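Local coordinates for primase X domain-containing protein (Sulfolobus solfataricus, PDB 4WYH) that serves as a noncatalytic subunit (PriX) of an archaeal eukaryotic-type primase, needed for efficient primer synthesis, at residues Ile35-Val38 with Leu39-Gly42; Ala70-Thr73 with Leu74-Tyr78. One frame throughout, in Å; residues are numbered along the deposited sequence.

Contact 1. Residues Ile35-Val38 with Leu39-Gly42; sequences IEKV and LEMG
K37 and E40, one turn apart on helix 33-41, form a salt bridge: NZ of K37 lies 2.6 Å from OE1 of E40. The two side chains lie side by side, pointing the same way. Bent at chi2 (47°), the lysine lays its CD along the acid, 3.3 Å from E40 OE1, while NZ takes the syn lone pair of that oxygen. With an alanine at K37, the E40 carboxylate would probably lose its positive mate and be freer to turn, with a weak water bond still at OE1. OE2 of E36 is hydrogen-bonded to Y58 OH, while its OE1 lies 4.1 Å from L39 CD1, the two side chains crossing obliquely.

Apolar contact lies on the inner side, where CG2 of I35 meets CD1 of L39 at 4.2 Å. I35, V38 and L39 pack on helix 47-63, V38 also on I122 of helix 116-128, and V38 and L39 on F77 of helix 67-78.

Backbone bonds run from L39 N to I35 O, E40 N to E36 O and M41 N to K37 O. V38 O receives a nearly straight bond from G42 N (2.8 Å, 166°) and a weak one from M41 N. The helix is thus amphipathic in its C-terminal half, charged pair outside and aliphatic groups inside, and G42 lets the chain leave it at a positive phi (99°), where a side chain would jam against the preceding carbonyl oxygen.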
loop_
_atom_site.group_PDB
_atom_site.type_symbol
_atom_site.label_atom_id
_atom_site.label_comp_id
_atom_site.label_asym_id
_atom_site.label_seq_id
_atom_site.Cartn_x
_atom_site.Cartn_y
_atom_site.Cartn_z
ATOM N N ILE A 35 -0.073 5.927 6.188
ATOM C CA ILE A 35 0.122 5.317 4.879
ATOM C C ILE A 35 1.335 5.895 4.199
ATOM O O ILE A 35 2.170 5.146 3.687
ATOM C CB ILE A 35 -1.129 5.479 4.010
ATOM C CG1 ILE A 35 -2.321 4.847 4.760
ATOM C CG2 ILE A 35 -0.929 4.850 2.638
ATOM C CD1 ILE A 35 -3.569 4.631 3.958
ATOM N N GLU A 36 1.476 7.212 4.212
ATOM C CA GLU A 36 2.630 7.857 3.596
ATOM C C GLU A 36 3.929 7.375 4.225
ATOM O O GLU A 36 4.904 7.083 3.540
ATOM C CB GLU A 36 2.533 9.381 3.700
ATOM C CG GLU A 36 1.349 9.992 2.928
ATOM C CD GLU A 36 1.524 10.036 1.421
ATOM O OE1 GLU A 36 2.561 9.496 0.953
ATOM O OE2 GLU A 36 0.624 10.581 0.680
ATOM N N LYS A 37 3.925 7.255 5.537
ATOM C CA LYS A 37 5.082 6.759 6.248
ATOM C C LYS A 37 5.488 5.347 5.852
ATOM O O LYS A 37 6.642 5.061 5.688
ATOM C CB LYS A 37 4.818 6.799 7.755
ATOM C CG LYS A 37 6.089 7.048 8.538
ATOM C CD LYS A 37 6.868 8.213 7.911
ATOM C CE LYS A 37 8.098 8.682 8.682
ATOM N NZ LYS A 37 8.740 9.723 7.798
ATOM N N VAL A 38 4.523 4.446 5.788
ATOM C CA VAL A 38 4.757 3.085 5.372
ATOM C C VAL A 38 5.293 3.098 3.934
ATOM O O VAL A 38 6.276 2.388 3.631
ATOM C CB VAL A 38 3.491 2.197 5.477
ATOM C CG1 VAL A 38 3.767 0.798 4.964
ATOM C CG2 VAL A 38 3.057 2.067 6.945
ATOM N N LEU A 39 4.681 3.904 3.068
ATOM C CA LEU A 39 5.131 3.955 1.722
ATOM C C LEU A 39 6.593 4.364 1.633
ATOM O O LEU A 39 7.322 3.869 0.786
ATOM C CB LEU A 39 4.307 4.890 0.858
ATOM C CG LEU A 39 3.020 4.345 0.300
ATOM C CD1 LEU A 39 2.194 5.529 -0.150
ATOM C CD2 LEU A 39 3.142 3.353 -0.836
ATOM N N GLU A 40 6.987 5.272 2.519
ATOM C CA GLU A 40 8.360 5.749 2.558
ATOM C C GLU A 40 9.349 4.691 3.031
ATOM O O GLU A 40 10.444 4.650 2.520
ATOM C CB GLU A 40 8.469 6.907 3.508
ATOM C CG GLU A 40 9.876 7.431 3.608
ATOM C CD GLU A 40 9.989 8.532 4.602
ATOM O OE1 GLU A 40 9.082 8.606 5.470
ATOM O OE2 GLU A 40 10.976 9.307 4.489
ATOM N N MET A 41 8.955 3.883 4.021
ATOM C CA MET A 41 9.875 2.994 4.724
ATOM C C MET A 41 9.928 1.565 4.204
ATOM O O MET A 41 10.975 0.949 4.195
ATOM C CB MET A 41 9.573 3.030 6.205
ATOM C CG MET A 41 9.629 4.426 6.819
ATOM S SD MET A 41 11.287 5.159 6.800
ATOM C CE MET A 41 12.349 3.756 7.215
ATOM N N GLY A 42 8.778 1.051 3.769
ATOM C CA GLY A 42 8.678 -0.255 3.203
ATOM C C GLY A 42 8.188 -1.278 4.214
ATOM O O GLY A 42 8.167 -1.027 5.417
HETATM O O HOH W 1 6.950 9.841 4.140
#

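Contact 2. Residues Ala70-Thr73 with Leu74-Tyr78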
loop_
_atom_site.group_PDB
_atom_site.type_symbol
_atom_site.label_atom_id
_atom_site.label_comp_id
_atom_site.label_asym_id
_atom_site.label_seq_id
_atom_site.Cartn_x
_atom_site.Cartn_y
_atom_site.Cartn_z
ATOM N N ALA A 70 0.746 6.852 -9.253
ATOM C CA ALA A 70 0.422 5.743 -8.360
ATOM C C ALA A 70 1.362 4.624 -8.664
ATOM O O ALA A 70 1.913 4.023 -7.776
ATOM C CB ALA A 70 -1.036 5.323 -8.556
ATOM N N LEU A 71 1.548 4.335 -9.934
ATOM C CA LEU A 71 2.392 3.253 -10.336
ATOM C C LEU A 71 3.811 3.415 -9.824
ATOM O O LEU A 71 4.394 2.484 -9.308
ATOM C CB LEU A 71 2.337 3.057 -11.859
ATOM C CG LEU A 71 3.330 2.021 -12.398
ATOM C CD1 LEU A 71 3.028 0.626 -11.918
ATOM C CD2 LEU A 71 3.424 2.057 -13.920
ATOM N N GLN A 72 4.366 4.606 -9.947
ATOM C CA GLN A 72 5.749 4.810 -9.551
ATOM C C GLN A 72 5.843 4.729 -8.065
ATOM O O GLN A 72 6.717 4.101 -7.551
ATOM C CB GLN A 72 6.249 6.175 -10.069
ATOM C CG GLN A 72 7.673 6.455 -9.650
ATOM C CD GLN A 72 8.658 5.382 -10.082
ATOM O OE1 GLN A 72 8.557 4.839 -11.190
ATOM N NE2 GLN A 72 9.632 5.071 -9.217
ATOM N N THR A 73 4.912 5.338 -7.350
ATOM C CA THR A 73 4.898 5.309 -5.897
ATOM C C THR A 73 4.822 3.883 -5.307
ATOM O O THR A 73 5.552 3.533 -4.350
ATOM C CB THR A 73 3.682 6.113 -5.412
ATOM O OG1 THR A 73 3.819 7.461 -5.901
ATOM C CG2 THR A 73 3.636 6.098 -3.888
ATOM N N LEU A 74 3.936 3.074 -5.905
ATOM C CA LEU A 74 3.741 1.693 -5.480
ATOM C C LEU A 74 4.963 0.844 -5.766
ATOM O O LEU A 74 5.357 -0.001 -4.947
ATOM C CB LEU A 74 2.480 1.123 -6.158
ATOM C CG LEU A 74 1.191 1.800 -5.734
ATOM C CD1 LEU A 74 0.006 1.376 -6.555
ATOM C CD2 LEU A 74 0.974 1.533 -4.256
ATOM N N LYS A 75 5.546 1.020 -6.953
ATOM C CA LYS A 75 6.750 0.258 -7.315
ATOM C C LYS A 75 7.989 0.605 -6.445
ATOM O O LYS A 75 8.664 -0.301 -5.939
ATOM C CB LYS A 75 7.053 0.434 -8.817
ATOM C CG LYS A 75 7.979 -0.611 -9.334
ATOM C CD LYS A 75 8.779 -0.068 -10.506
ATOM C CE LYS A 75 8.084 -0.310 -11.818
ATOM N NZ LYS A 75 9.053 -0.002 -12.910
ATOM N N GLU A 76 8.194 1.888 -6.210
ATOM C CA GLU A 76 9.236 2.415 -5.298
ATOM C C GLU A 76 9.093 1.897 -3.899
ATOM O O GLU A 76 10.085 1.481 -3.346
ATOM C CB GLU A 76 9.119 3.900 -5.140
ATOM C CG GLU A 76 9.970 4.660 -6.011
ATOM C CD GLU A 76 9.584 6.114 -5.971
ATOM O OE1 GLU A 76 8.575 6.575 -5.332
ATOM O OE2 GLU A 76 10.288 6.761 -6.671
ATOM N N PHE A 77 7.889 1.896 -3.348
ATOM C CA PHE A 77 7.588 1.233 -2.087
ATOM C C PHE A 77 7.947 -0.245 -2.082
ATOM O O PHE A 77 8.668 -0.700 -1.180
ATOM C CB PHE A 77 6.088 1.363 -1.766
ATOM C CG PHE A 77 5.620 0.393 -0.740
ATOM C CD1 PHE A 77 5.988 0.564 0.581
ATOM C CD2 PHE A 77 4.805 -0.717 -1.083
ATOM C CE1 PHE A 77 5.552 -0.343 1.539
ATOM C CE2 PHE A 77 4.361 -1.605 -0.101
ATOM C CZ PHE A 77 4.750 -1.419 1.191
ATOM N N TYR A 78 7.495 -0.987 -3.094
ATOM C CA TYR A 78 7.735 -2.419 -3.165
ATOM C C TYR A 78 9.163 -2.802 -3.069
ATOM O O TYR A 78 9.461 -3.773 -2.369
ATOM C CB TYR A 78 7.065 -3.097 -4.393
ATOM C CG TYR A 78 7.241 -4.590 -4.360
ATOM C CD1 TYR A 78 6.407 -5.411 -3.622
ATOM C CD2 TYR A 78 8.321 -5.182 -5.028
ATOM C CE1 TYR A 78 6.631 -6.790 -3.574
ATOM C CE2 TYR A 78 8.580 -6.531 -4.953
ATOM C CZ TYR A 78 7.739 -7.346 -4.217
ATOM O OH TYR A 78 7.991 -8.698 -4.182
HETATM O O HOH W 2 9.677 2.669 -12.541
HETATM O O HOH W 3 6.857 5.187 -2.740
HETATM O O HOH W 4 6.519 8.617 -5.621
#
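L74 in helix 67-78 reaches back one turn to A70: its N bonds to A70 O, and its CG rests 3.1 Å from the same oxygen. Its side chain packs on I95 of helix 88-101 and on A55 and L59 of helix 47-63. K75 N takes L71 O, while a water joins K75 NZ to Q72 OE1, 2.8 Å from each; the ammonium also has a salt bridge with E88. E76 binds Q72 twice. Its N meets Q72 O, and its OE2 accepts Q72 NE2 at 3.1 Å. Q72 CG, trans to the backbone N (chi1 178°), and a bend at chi2 carry the amide to E76; NE2 meets OE2 from above the carboxylate plane, with OE2 near the amide plane, and the two planes are 82° apart. OE1 of E76 shares a second water with T73 OG1, which is also hydrogen-bonded to E69 O. F77 N bonds to T73 O and its ring packs on L39 and I51, with L74 O at the ring edge; Y78 N bonds to L74 O. An i to i+4 glutamine-glutamate pair outside and L74 and F77 inside make this a typical amphipathic helix of a small all-helical domain.

In the fold
Contacts 1 and 2 lie on different helices, 33-41 and 67-78, with centres about 11 Å apart, and meet through F77. Its CE1 stands 3.5 Å from V38 O and 3.5 Å from G42 CA; L39 and T73 add a methyl contact. Both are partly buried, and both helices also pack on helix 47-63. Beyond it they diverge: contact 1 turns to helix 116-128, contact 2 to helix 88-101. On the surface, contact 1 relies on a direct charge pair; within its own segments contact 2 pairs an amide with a carboxylate, with waters, while E88 outside them meets the charge of K75. D45, which binds manganese in another structure of this protein though not here, has its side chain about 11 Å from that of F77.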